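Local coordinates for protein fatty acid amide hydrolase (Candida albicans, PDB 6KVR) that probably hydrolyses amides of monocarboxylic acids such as fatty acid amides, releasing the free acid and ammonium, as an amidase of the amidase signature family, at residues 1-9 with 522-530; 349-360 with 509-520. All coordinates share one frame; numbering follows the deposited sequence.

Interaction 1. Residues 1-9 with 522-530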
loop_
_atom_site.group_PDB
_atom_site.type_symbol
_atom_site.label_atom_id
_atom_site.label_comp_id
_atom_site.label_asym_id
_atom_site.label_seq_id
_atom_site.Cartn_x
_atom_site.Cartn_y
_atom_site.Cartn_z
ATOM N N MET A 1 -44.017 7.383 11.366
ATOM C CA MET A 1 -42.725 7.418 12.034
ATOM C C MET A 1 -41.868 6.239 11.565
ATOM O O MET A 1 -40.676 6.424 11.332
ATOM C CB MET A 1 -42.878 7.409 13.566
ATOM C CG MET A 1 -42.320 8.675 14.258
ATOM S SD MET A 1 -43.432 10.131 14.246
ATOM C CE MET A 1 -44.493 9.818 15.656
ATOM N N SER A 2 -42.459 5.048 11.396
ATOM C CA SER A 2 -41.656 3.867 11.063
ATOM C C SER A 2 -40.930 4.066 9.736
ATOM O O SER A 2 -41.480 4.628 8.788
ATOM C CB SER A 2 -42.519 2.600 10.999
ATOM O OG SER A 2 -42.996 2.337 9.683
ATOM N N VAL A 3 -39.681 3.617 9.679
ATOM C CA VAL A 3 -38.798 3.938 8.562
ATOM C C VAL A 3 -38.932 2.863 7.495
ATOM O O VAL A 3 -38.890 1.665 7.795
ATOM C CB VAL A 3 -37.336 4.072 9.030
ATOM C CG1 VAL A 3 -36.419 4.328 7.847
ATOM C CG2 VAL A 3 -37.191 5.174 10.081
ATOM N N SER A 4 -39.101 3.290 6.249
ATOM C CA SER A 4 -39.022 2.400 5.100
ATOM C C SER A 4 -37.748 2.714 4.325
ATOM O O SER A 4 -37.370 3.883 4.184
ATOM C CB SER A 4 -40.259 2.544 4.202
ATOM O OG SER A 4 -39.985 3.323 3.047
ATOM N N TYR A 5 -37.089 1.664 3.827
ATOM C CA TYR A 5 -35.794 1.836 3.178
ATOM C C TYR A 5 -35.871 2.718 1.929
ATOM O O TYR A 5 -34.861 3.342 1.566
ATOM C CB TYR A 5 -35.196 0.457 2.853
ATOM C CG TYR A 5 -35.617 -0.113 1.517
ATOM C CD1 TYR A 5 -36.909 -0.587 1.314
ATOM C CD2 TYR A 5 -34.725 -0.169 0.452
ATOM C CE1 TYR A 5 -37.296 -1.118 0.077
ATOM C CE2 TYR A 5 -35.108 -0.688 -0.790
ATOM C CZ TYR A 5 -36.390 -1.160 -0.968
ATOM O OH TYR A 5 -36.764 -1.676 -2.191
ATOM N N GLU A 6 -37.052 2.824 1.288
ATOM C CA GLU A 6 -37.169 3.580 0.037
ATOM C C GLU A 6 -36.891 5.073 0.204
ATOM O O GLU A 6 -36.513 5.727 -0.774
ATOM C CB GLU A 6 -38.560 3.405 -0.589
ATOM C CG GLU A 6 -38.830 2.024 -1.151
ATOM C CD GLU A 6 -39.655 1.174 -0.200
ATOM O OE1 GLU A 6 -39.731 1.525 1.002
ATOM O OE2 GLU A 6 -40.230 0.158 -0.651
ATOM N N THR A 7 -37.074 5.641 1.401
ATOM C CA THR A 7 -36.776 7.064 1.565
ATOM C C THR A 7 -35.279 7.372 1.502
ATOM O O THR A 7 -34.912 8.547 1.386
ATOM C CB THR A 7 -37.365 7.603 2.883
ATOM O OG1 THR A 7 -36.520 7.261 3.984
ATOM C CG2 THR A 7 -38.754 7.030 3.138
ATOM N N PHE A 8 -34.404 6.361 1.557
ATOM C CA PHE A 8 -32.974 6.600 1.352
ATOM C C PHE A 8 -32.570 6.609 -0.114
ATOM O O PHE A 8 -31.444 7.024 -0.416
ATOM C CB PHE A 8 -32.131 5.535 2.054
ATOM C CG PHE A 8 -32.190 5.597 3.547
ATOM C CD1 PHE A 8 -33.225 4.988 4.237
ATOM C CD2 PHE A 8 -31.200 6.249 4.264
ATOM C CE1 PHE A 8 -33.278 5.036 5.613
ATOM C CE2 PHE A 8 -31.250 6.297 5.638
ATOM C CZ PHE A 8 -32.303 5.698 6.311
ATOM N N LEU A 9 -33.442 6.167 -1.022
ATOM C CA LEU A 9 -33.077 5.924 -2.422
ATOM C C LEU A 9 -33.149 7.190 -3.265
ATOM O O LEU A 9 -33.791 7.220 -4.313
ATOM C CB LEU A 9 -33.968 4.833 -3.005
ATOM C CG LEU A 9 -34.130 3.569 -2.149
ATOM C CD1 LEU A 9 -35.049 2.573 -2.837
ATOM C CD2 LEU A 9 -32.782 2.938 -1.840
ATOM N N LYS A 522 -32.574 8.088 11.151
ATOM C CA LYS A 522 -33.559 7.171 10.593
ATOM C C LYS A 522 -32.978 5.765 10.477
ATOM O O LYS A 522 -33.683 4.772 10.714
ATOM C CB LYS A 522 -34.038 7.661 9.224
ATOM C CG LYS A 522 -34.980 8.871 9.229
ATOM C CD LYS A 522 -35.604 9.032 7.850
ATOM C CE LYS A 522 -36.453 10.292 7.717
ATOM N NZ LYS A 522 -35.690 11.422 7.113
ATOM N N LEU A 523 -31.689 5.664 10.115
ATOM C CA LEU A 523 -31.053 4.357 9.978
ATOM C C LEU A 523 -31.058 3.593 11.298
ATOM O O LEU A 523 -31.350 2.391 11.323
ATOM C CB LEU A 523 -29.628 4.521 9.454
ATOM C CG LEU A 523 -28.773 3.261 9.212
ATOM C CD1 LEU A 523 -29.454 2.295 8.260
ATOM C CD2 LEU A 523 -27.371 3.624 8.677
ATOM N N GLU A 524 -30.739 4.270 12.406
ATOM C CA GLU A 524 -30.763 3.588 13.693
ATOM C C GLU A 524 -32.152 3.064 14.000
ATOM O O GLU A 524 -32.299 1.953 14.523
ATOM C CB GLU A 524 -30.284 4.505 14.825
ATOM C CG GLU A 524 -30.023 3.722 16.122
ATOM C CD GLU A 524 -29.511 4.592 17.260
ATOM O OE1 GLU A 524 -29.822 5.798 17.262
ATOM O OE2 GLU A 524 -28.799 4.074 18.147
ATOM N N GLN A 525 -33.186 3.851 13.682
ATOM C CA GLN A 525 -34.557 3.430 13.954
ATOM C C GLN A 525 -34.945 2.249 13.073
ATOM O O GLN A 525 -35.533 1.268 13.546
ATOM C CB GLN A 525 -35.524 4.593 13.733
ATOM C CG GLN A 525 -36.934 4.263 14.180
ATOM C CD GLN A 525 -37.947 5.310 13.784
ATOM O OE1 GLN A 525 -37.611 6.466 13.595
ATOM N NE2 GLN A 525 -39.195 4.898 13.647
ATOM N N LEU A 526 -34.640 2.347 11.776
ATOM C CA LEU A 526 -34.863 1.231 10.866
ATOM C C LEU A 526 -34.287 -0.070 11.433
ATOM O O LEU A 526 -34.993 -1.082 11.559
ATOM C CB LEU A 526 -34.247 1.566 9.508
ATOM C CG LEU A 526 -34.267 0.518 8.398
ATOM C CD1 LEU A 526 -35.669 -0.062 8.180
ATOM C CD2 LEU A 526 -33.726 1.142 7.118
ATOM N N GLU A 527 -33.018 -0.040 11.834
ATOM C CA GLU A 527 -32.363 -1.251 12.325
ATOM C C GLU A 527 -32.963 -1.724 13.650
ATOM O O GLU A 527 -33.272 -2.910 13.807
ATOM C CB GLU A 527 -30.860 -1.002 12.476
ATOM C CG GLU A 527 -30.096 -0.983 11.159
ATOM C CD GLU A 527 -29.785 -2.390 10.612
ATOM O OE1 GLU A 527 -29.995 -3.405 11.329
ATOM O OE2 GLU A 527 -29.315 -2.477 9.454
ATOM N N ASN A 528 -33.107 -0.818 14.631
ATOM C CA ASN A 528 -33.536 -1.242 15.965
ATOM C C ASN A 528 -34.990 -1.709 15.979
ATOM O O ASN A 528 -35.339 -2.614 16.749
ATOM C CB ASN A 528 -33.371 -0.113 16.982
ATOM C CG ASN A 528 -31.935 0.046 17.494
ATOM O OD1 ASN A 528 -31.672 0.914 18.323
ATOM N ND2 ASN A 528 -31.006 -0.768 16.986
ATOM N N GLU A 529 -35.857 -1.114 15.156
ATOM C CA GLU A 529 -37.257 -1.531 15.201
ATOM C C GLU A 529 -37.480 -2.885 14.539
ATOM O O GLU A 529 -38.560 -3.457 14.691
ATOM C CB GLU A 529 -38.151 -0.444 14.587
ATOM C CG GLU A 529 -38.418 0.707 15.580
ATOM C CD GLU A 529 -39.298 1.837 15.037
ATOM O OE1 GLU A 529 -39.577 1.902 13.808
ATOM O OE2 GLU A 529 -39.708 2.687 15.866
ATOM N N ASN A 530 -36.473 -3.440 13.862
ATOM C CA ASN A 530 -36.566 -4.802 13.349
ATOM C C ASN A 530 -36.292 -5.863 14.409
ATOM O O ASN A 530 -36.587 -7.037 14.173
ATOM C CB ASN A 530 -35.580 -5.005 12.199
ATOM C CG ASN A 530 -36.094 -4.448 10.904
ATOM O OD1 ASN A 530 -37.284 -4.205 10.770
ATOM N ND2 ASN A 530 -35.205 -4.206 9.959
#
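Val3 beds into the side of helix 522-529, and most of the firm packing between 1-9 and 522-530 gathers round it. Its two methyls divide the work. With CG1 anti to the backbone N (chi1 177°), that branch lies 3.9 Å from CB of Leu526, while CG2 sits 3.6 Å from the backbone O of Lys522 and also brushes the amide end of Gln525. The Leu526 side chain runs at about a right angle to Val3 and divides its methyls between two partners: CD1 comes to 3.7 Å from the carbonyl O of Val3, and CD2 faces CE1 of Phe8. The Phe8 side chain, carried by the 3-10 turn 5-8, slides past Lys522 and Leu526, running opposite to both, with its CZ 3.9 Å from CB of Lys522 and near the backbone N of Leu523, which lies at the ring edge.

Toward the chain terminus the contact slackens. Gln525 NE2 gives Met1 O a weak hydrogen bond of 3.1 Å, bent to 135° at the hydrogen. The same NE2 makes a straighter bond (167°) to OE1 of Glu529, one turn on, so the amide is steadied chiefly from within its own helix. Met1, Ser2 and Glu529 are all exposed here, and the Lys522 side chain leads its ammonium away from the N-terminal segment.

The pairing thus lays the N-terminal tail, ahead of helix 20-40, against one side of the short helix 522-529. Trp421, on helix 417-423, meets the Phe8 ring edge-to-face, and another side of helix 522-529 turns toward the chain that leads into helix 357-372.

Interaction 2. Residues 349-360 with 509-520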
loop_
_atom_site.group_PDB
_atom_site.type_symbol
_atom_site.label_atom_id
_atom_site.label_comp_id
_atom_site.label_asym_id
_atom_site.label_seq_id
_atom_site.Cartn_x
_atom_site.Cartn_y
_atom_site.Cartn_z
ATOM N N ASP A 349 -20.837 0.670 21.931
ATOM C CA ASP A 349 -21.760 1.393 21.065
ATOM C C ASP A 349 -20.902 2.295 20.189
ATOM O O ASP A 349 -20.139 3.116 20.711
ATOM C CB ASP A 349 -22.775 2.189 21.907
ATOM C CG ASP A 349 -23.845 2.905 21.069
ATOM O OD1 ASP A 349 -23.526 3.745 20.192
ATOM O OD2 ASP A 349 -25.038 2.615 21.296
ATOM N N ASP A 350 -20.983 2.137 18.867
ATOM C CA ASP A 350 -20.114 2.917 17.997
ATOM C C ASP A 350 -20.564 4.367 17.849
ATOM O O ASP A 350 -19.963 5.099 17.060
ATOM C CB ASP A 350 -19.997 2.254 16.622
ATOM C CG ASP A 350 -21.268 2.369 15.787
ATOM O OD1 ASP A 350 -22.366 2.598 16.347
ATOM O OD2 ASP A 350 -21.154 2.217 14.553
ATOM N N GLY A 351 -21.583 4.799 18.594
ATOM C CA GLY A 351 -22.059 6.160 18.503
ATOM C C GLY A 351 -23.025 6.411 17.365
ATOM O O GLY A 351 -23.530 7.533 17.240
ATOM N N LEU A 352 -23.294 5.409 16.529
ATOM C CA LEU A 352 -24.217 5.531 15.407
ATOM C C LEU A 352 -25.483 4.709 15.589
ATOM O O LEU A 352 -26.586 5.252 15.489
ATOM C CB LEU A 352 -23.520 5.118 14.099
ATOM C CG LEU A 352 -22.199 5.848 13.875
ATOM C CD1 LEU A 352 -21.569 5.436 12.571
ATOM C CD2 LEU A 352 -22.419 7.360 13.919
ATOM N N VAL A 353 -25.355 3.406 15.839
ATOM C CA VAL A 353 -26.498 2.508 15.920
ATOM C C VAL A 353 -26.350 1.642 17.168
ATOM O O VAL A 353 -25.414 0.837 17.270
ATOM C CB VAL A 353 -26.645 1.636 14.657
ATOM C CG1 VAL A 353 -27.865 0.720 14.775
ATOM C CG2 VAL A 353 -26.759 2.511 13.390
ATOM N N ARG A 354 -27.296 1.789 18.092
ATOM C CA ARG A 354 -27.355 0.974 19.296
ATOM C C ARG A 354 -27.497 -0.503 18.939
ATOM O O ARG A 354 -28.186 -0.863 17.980
ATOM C CB ARG A 354 -28.536 1.452 20.152
ATOM C CG ARG A 354 -28.879 0.591 21.363
ATOM C CD ARG A 354 -30.148 1.085 22.051
ATOM N NE ARG A 354 -31.318 1.027 21.181
ATOM C CZ ARG A 354 -32.572 1.152 21.605
ATOM N NH1 ARG A 354 -32.852 1.314 22.890
ATOM N NH2 ARG A 354 -33.568 1.110 20.720
ATOM N N VAL A 355 -26.826 -1.368 19.711
ATOM C CA VAL A 355 -26.878 -2.802 19.458
ATOM C C VAL A 355 -28.081 -3.379 20.192
ATOM O O VAL A 355 -28.603 -2.785 21.139
ATOM C CB VAL A 355 -25.570 -3.535 19.858
ATOM C CG1 VAL A 355 -24.377 -2.959 19.111
ATOM C CG2 VAL A 355 -25.327 -3.482 21.371
ATOM N N SER A 356 -28.534 -4.545 19.723
ATOM C CA SER A 356 -29.707 -5.220 20.254
ATOM C C SER A 356 -29.337 -6.052 21.481
ATOM O O SER A 356 -28.158 -6.297 21.741
ATOM C CB SER A 356 -30.327 -6.086 19.160
ATOM O OG SER A 356 -29.621 -7.307 19.035
ATOM N N PRO A 357 -30.332 -6.511 22.247
ATOM C CA PRO A 357 -30.059 -7.146 23.551
ATOM C C PRO A 357 -29.090 -8.317 23.486
ATOM O O PRO A 357 -28.211 -8.410 24.356
ATOM C CB PRO A 357 -31.451 -7.590 24.018
ATOM C CG PRO A 357 -32.332 -6.482 23.499
ATOM C CD PRO A 357 -31.760 -6.140 22.130
ATOM N N PRO A 358 -29.200 -9.247 22.521
ATOM C CA PRO A 358 -28.227 -10.360 22.526
ATOM C C PRO A 358 -26.786 -9.902 22.365
ATOM O O PRO A 358 -25.900 -10.455 23.028
ATOM C CB PRO A 358 -28.684 -11.249 21.363
ATOM C CG PRO A 358 -29.500 -10.370 20.504
ATOM C CD PRO A 358 -30.185 -9.410 21.435
ATOM N N ILE A 359 -26.530 -8.891 21.528
ATOM C CA ILE A 359 -25.162 -8.394 21.357
ATOM C C ILE A 359 -24.681 -7.702 22.627
ATOM O O ILE A 359 -23.536 -7.892 23.062
ATOM C CB ILE A 359 -25.059 -7.443 20.144
ATOM C CG1 ILE A 359 -25.709 -8.047 18.888
ATOM C CG2 ILE A 359 -23.606 -7.127 19.856
ATOM C CD1 ILE A 359 -25.097 -9.368 18.448
ATOM N N ARG A 360 -25.533 -6.871 23.226
ATOM C CA ARG A 360 -25.161 -6.219 24.470
ATOM C C ARG A 360 -24.810 -7.251 25.537
ATOM O O ARG A 360 -23.773 -7.140 26.204
ATOM C CB ARG A 360 -26.287 -5.306 24.945
ATOM C CG ARG A 360 -25.969 -4.570 26.262
ATOM C CD ARG A 360 -27.063 -3.573 26.621
ATOM N NE ARG A 360 -28.361 -4.230 26.692
ATOM C CZ ARG A 360 -29.516 -3.586 26.698
ATOM N NH1 ARG A 360 -29.565 -2.267 26.639
ATOM N NH2 ARG A 360 -30.650 -4.283 26.775
ATOM N N LYS A 509 -34.504 -9.376 25.461
ATOM C CA LYS A 509 -35.556 -8.452 25.059
ATOM C C LYS A 509 -35.234 -7.059 25.567
ATOM O O LYS A 509 -34.396 -6.873 26.455
ATOM C CB LYS A 509 -36.952 -8.887 25.549
ATOM C CG LYS A 509 -37.048 -9.317 26.993
ATOM C CD LYS A 509 -38.204 -10.289 27.191
ATOM C CE LYS A 509 -38.780 -10.206 28.606
ATOM N NZ LYS A 509 -37.748 -9.990 29.674
ATOM N N TRP A 510 -35.880 -6.072 24.953
ATOM C CA TRP A 510 -35.649 -4.689 25.334
ATOM C C TRP A 510 -36.115 -4.480 26.770
ATOM O O TRP A 510 -37.108 -5.065 27.201
ATOM C CB TRP A 510 -36.401 -3.742 24.391
ATOM C CG TRP A 510 -35.952 -3.732 22.929
ATOM C CD1 TRP A 510 -36.676 -4.155 21.848
ATOM C CD2 TRP A 510 -34.700 -3.238 22.399
ATOM N NE1 TRP A 510 -35.957 -3.958 20.682
ATOM C CE2 TRP A 510 -34.738 -3.415 20.997
ATOM C CE3 TRP A 510 -33.550 -2.674 22.974
ATOM C CZ2 TRP A 510 -33.677 -3.037 20.164
ATOM C CZ3 TRP A 510 -32.485 -2.302 22.133
ATOM C CH2 TRP A 510 -32.562 -2.487 20.751
ATOM N N THR A 511 -35.395 -3.656 27.515
ATOM C CA THR A 511 -35.856 -3.260 28.835
ATOM C C THR A 511 -36.757 -2.032 28.755
ATOM O O THR A 511 -36.928 -1.420 27.695
ATOM C CB THR A 511 -34.680 -2.960 29.750
ATOM O OG1 THR A 511 -34.271 -1.602 29.543
ATOM C CG2 THR A 511 -33.527 -3.912 29.472
ATOM N N GLU A 512 -37.328 -1.665 29.910
ATOM C CA GLU A 512 -38.185 -0.485 29.969
ATOM C C GLU A 512 -37.370 0.788 29.814
ATOM O O GLU A 512 -37.833 1.761 29.209
ATOM C CB GLU A 512 -38.975 -0.466 31.281
ATOM C CG GLU A 512 -40.159 0.512 31.313
ATOM C CD GLU A 512 -41.376 0.028 30.527
ATOM O OE1 GLU A 512 -41.220 -0.504 29.404
ATOM O OE2 GLU A 512 -42.502 0.171 31.046
ATOM N N GLU A 513 -36.147 0.795 30.340
ATOM C CA GLU A 513 -35.233 1.890 30.046
ATOM C C GLU A 513 -34.910 1.951 28.555
ATOM O O GLU A 513 -34.761 3.040 27.994
ATOM C CB GLU A 513 -33.955 1.739 30.869
ATOM C CG GLU A 513 -33.028 2.958 30.823
ATOM C CD GLU A 513 -33.695 4.239 31.335
ATOM O OE1 GLU A 513 -34.530 4.153 32.274
ATOM O OE2 GLU A 513 -33.368 5.334 30.815
ATOM N N ASP A 514 -34.798 0.796 27.892
ATOM C CA ASP A 514 -34.539 0.809 26.454
ATOM C C ASP A 514 -35.669 1.484 25.686
ATOM O O ASP A 514 -35.415 2.110 24.652
ATOM C CB ASP A 514 -34.327 -0.615 25.921
ATOM C CG ASP A 514 -33.010 -1.245 26.389
ATOM O OD1 ASP A 514 -32.017 -0.518 26.604
ATOM O OD2 ASP A 514 -32.966 -2.485 26.553
ATOM N N THR A 515 -36.920 1.374 26.162
ATOM C CA THR A 515 -38.045 1.845 25.351
ATOM C C THR A 515 -38.126 3.361 25.294
ATOM O O THR A 515 -38.815 3.897 24.421
ATOM C CB THR A 515 -39.396 1.273 25.854
ATOM O OG1 THR A 515 -39.561 1.547 27.249
ATOM C CG2 THR A 515 -39.477 -0.227 25.651
ATOM N N LYS A 516 -37.426 4.065 26.177
ATOM C CA LYS A 516 -37.368 5.518 26.124
ATOM C C LYS A 516 -36.100 6.023 25.441
ATOM O O LYS A 516 -35.732 7.190 25.604
ATOM C CB LYS A 516 -37.490 6.103 27.527
ATOM C CG LYS A 516 -36.715 5.298 28.520
ATOM C CD LYS A 516 -37.457 5.078 29.829
ATOM C CE LYS A 516 -37.187 6.201 30.831
ATOM N NZ LYS A 516 -37.863 5.939 32.131
ATOM N N TYR A 517 -35.457 5.182 24.635
ATOM C CA TYR A 517 -34.330 5.610 23.822
ATOM C C TYR A 517 -34.779 6.620 22.764
ATOM O O TYR A 517 -35.848 6.485 22.158
ATOM C CB TYR A 517 -33.686 4.382 23.176
ATOM C CG TYR A 517 -32.365 4.632 22.487
ATOM C CD1 TYR A 517 -31.207 4.893 23.221
ATOM C CD2 TYR A 517 -32.271 4.585 21.102
ATOM C CE1 TYR A 517 -29.988 5.119 22.585
ATOM C CE2 TYR A 517 -31.064 4.799 20.456
ATOM C CZ TYR A 517 -29.929 5.065 21.197
ATOM O OH TYR A 517 -28.745 5.284 20.535
ATOM N N LYS A 518 -33.966 7.650 22.565
ATOM C CA LYS A 518 -34.174 8.641 21.516
ATOM C C LYS A 518 -33.242 8.312 20.352
ATOM O O LYS A 518 -32.018 8.311 20.519
ATOM C CB LYS A 518 -33.901 10.047 22.052
ATOM C CG LYS A 518 -33.814 11.141 20.994
ATOM C CD LYS A 518 -33.870 12.531 21.638
ATOM C CE LYS A 518 -32.558 12.863 22.367
ATOM N NZ LYS A 518 -32.762 13.516 23.704
ATOM N N TYR A 519 -33.815 8.009 19.189
ATOM C CA TYR A 519 -33.004 7.596 18.052
ATOM C C TYR A 519 -32.204 8.773 17.512
ATOM O O TYR A 519 -32.687 9.908 17.466
ATOM C CB TYR A 519 -33.889 7.007 16.954
ATOM C CG TYR A 519 -34.454 5.659 17.303
ATOM C CD1 TYR A 519 -33.613 4.590 17.564
ATOM C CD2 TYR A 519 -35.831 5.452 17.390
ATOM C CE1 TYR A 519 -34.119 3.349 17.912
ATOM C CE2 TYR A 519 -36.347 4.206 17.729
ATOM C CZ TYR A 519 -35.480 3.158 17.989
ATOM O OH TYR A 519 -35.972 1.911 18.327
ATOM N N ARG A 520 -30.967 8.499 17.100
ATOM C CA ARG A 520 -30.117 9.535 16.517
ATOM C C ARG A 520 -30.298 9.707 15.013
ATOM O O ARG A 520 -29.833 10.710 14.465
ATOM C CB ARG A 520 -28.646 9.222 16.774
ATOM C CG ARG A 520 -28.320 8.815 18.174
ATOM C CD ARG A 520 -27.443 7.579 18.090
ATOM N NE ARG A 520 -26.570 7.450 19.238
ATOM C CZ ARG A 520 -25.853 6.374 19.522
ATOM N NH1 ARG A 520 -25.958 5.262 18.810
ATOM N NH2 ARG A 520 -25.006 6.418 20.548
HETATM O O HOH W 1 -26.942 4.163 21.962
HETATM O O HOH W 2 -31.059 1.382 25.256
HETATM O O HOH W 3 -36.446 1.456 21.712
HETATM O O HOH W 4 -31.957 -6.980 27.733
#
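The guanidinium of Arg354 is sandwiched between two aromatic rings, Trp510 on one face and Tyr517 on the other. CZ3 of Trp510 and CD2 of Tyr517 each lie 3.5 Å from Arg354 CZ, on opposite faces; the Tyr517 ring is the more nearly parallel, 15° from the guanidinium plane against 27° for Trp510. A bend at chi3 (61°) turns the group flat between them and sets CD over the middle of the Tyr517 ring in a CH-pi contact. The edge is bonded too: NH1 donates to Asp514 O at 3.2 Å, NH1 and NH2 each hold a water, and NE reaches Asn528 OD1 on helix 522-529. Rings and edge bonds together should fix the rotation of the group. Trp510 is itself covered twice, since Pro357 CD sits over its other face, 3.8 Å from the centroid of the six-membered ring.

Two salt bridges lie beyond the stack, one at Arg360 and one at Arg520. Arg360 meets Asp514 end-on and nearly coplanar, NH1 to OD1 at 3.0 Å and NH2 to OD2 at 2.9 Å. Asp514 OD2 also accepts from Thr511 N, so the carboxylate serves the bridge and the helix start at once. Arg520 instead turns both NH1 and NH2 onto the single OD1 of Asp349, with the two planes steeply inclined; Gly351 N is a third donor to that oxygen, and Glu524 a second carboxylate for Arg520.

Two local motifs frame the contact: Asp349 OD1 closes an Asx turn onto Gly351, and Thr511 with Asp514 forms a capping box, Asp514 N bonding to Thr511 OG1 at 3.0 Å. The whole is a guanidinium stacked between two aromatic rings, with an off-centre cation-pi contact to Tyr517, joining the loop before helix 357-372 to the 509-520 segment.

Interactions 1 and 2 lie on the same side of the chain's centre, their own centres about 15 Å apart and each about 25 Å from it. Along the sequence, interaction 2 is nested within the span closed by interaction 1, and helix 512-515 is followed directly by helix 522-529. That second helix joins them: one side receives the N-terminal tail, while Glu524 OE2 lies 2.7 Å from Tyr517 OH and equally far from the backbone N of Arg354, both probable hydrogen bonds. The start of the chain, the approach to helix 357-372 and residues 509-530 are thereby gathered into one peripheral region, away from the predicted catalytic residues.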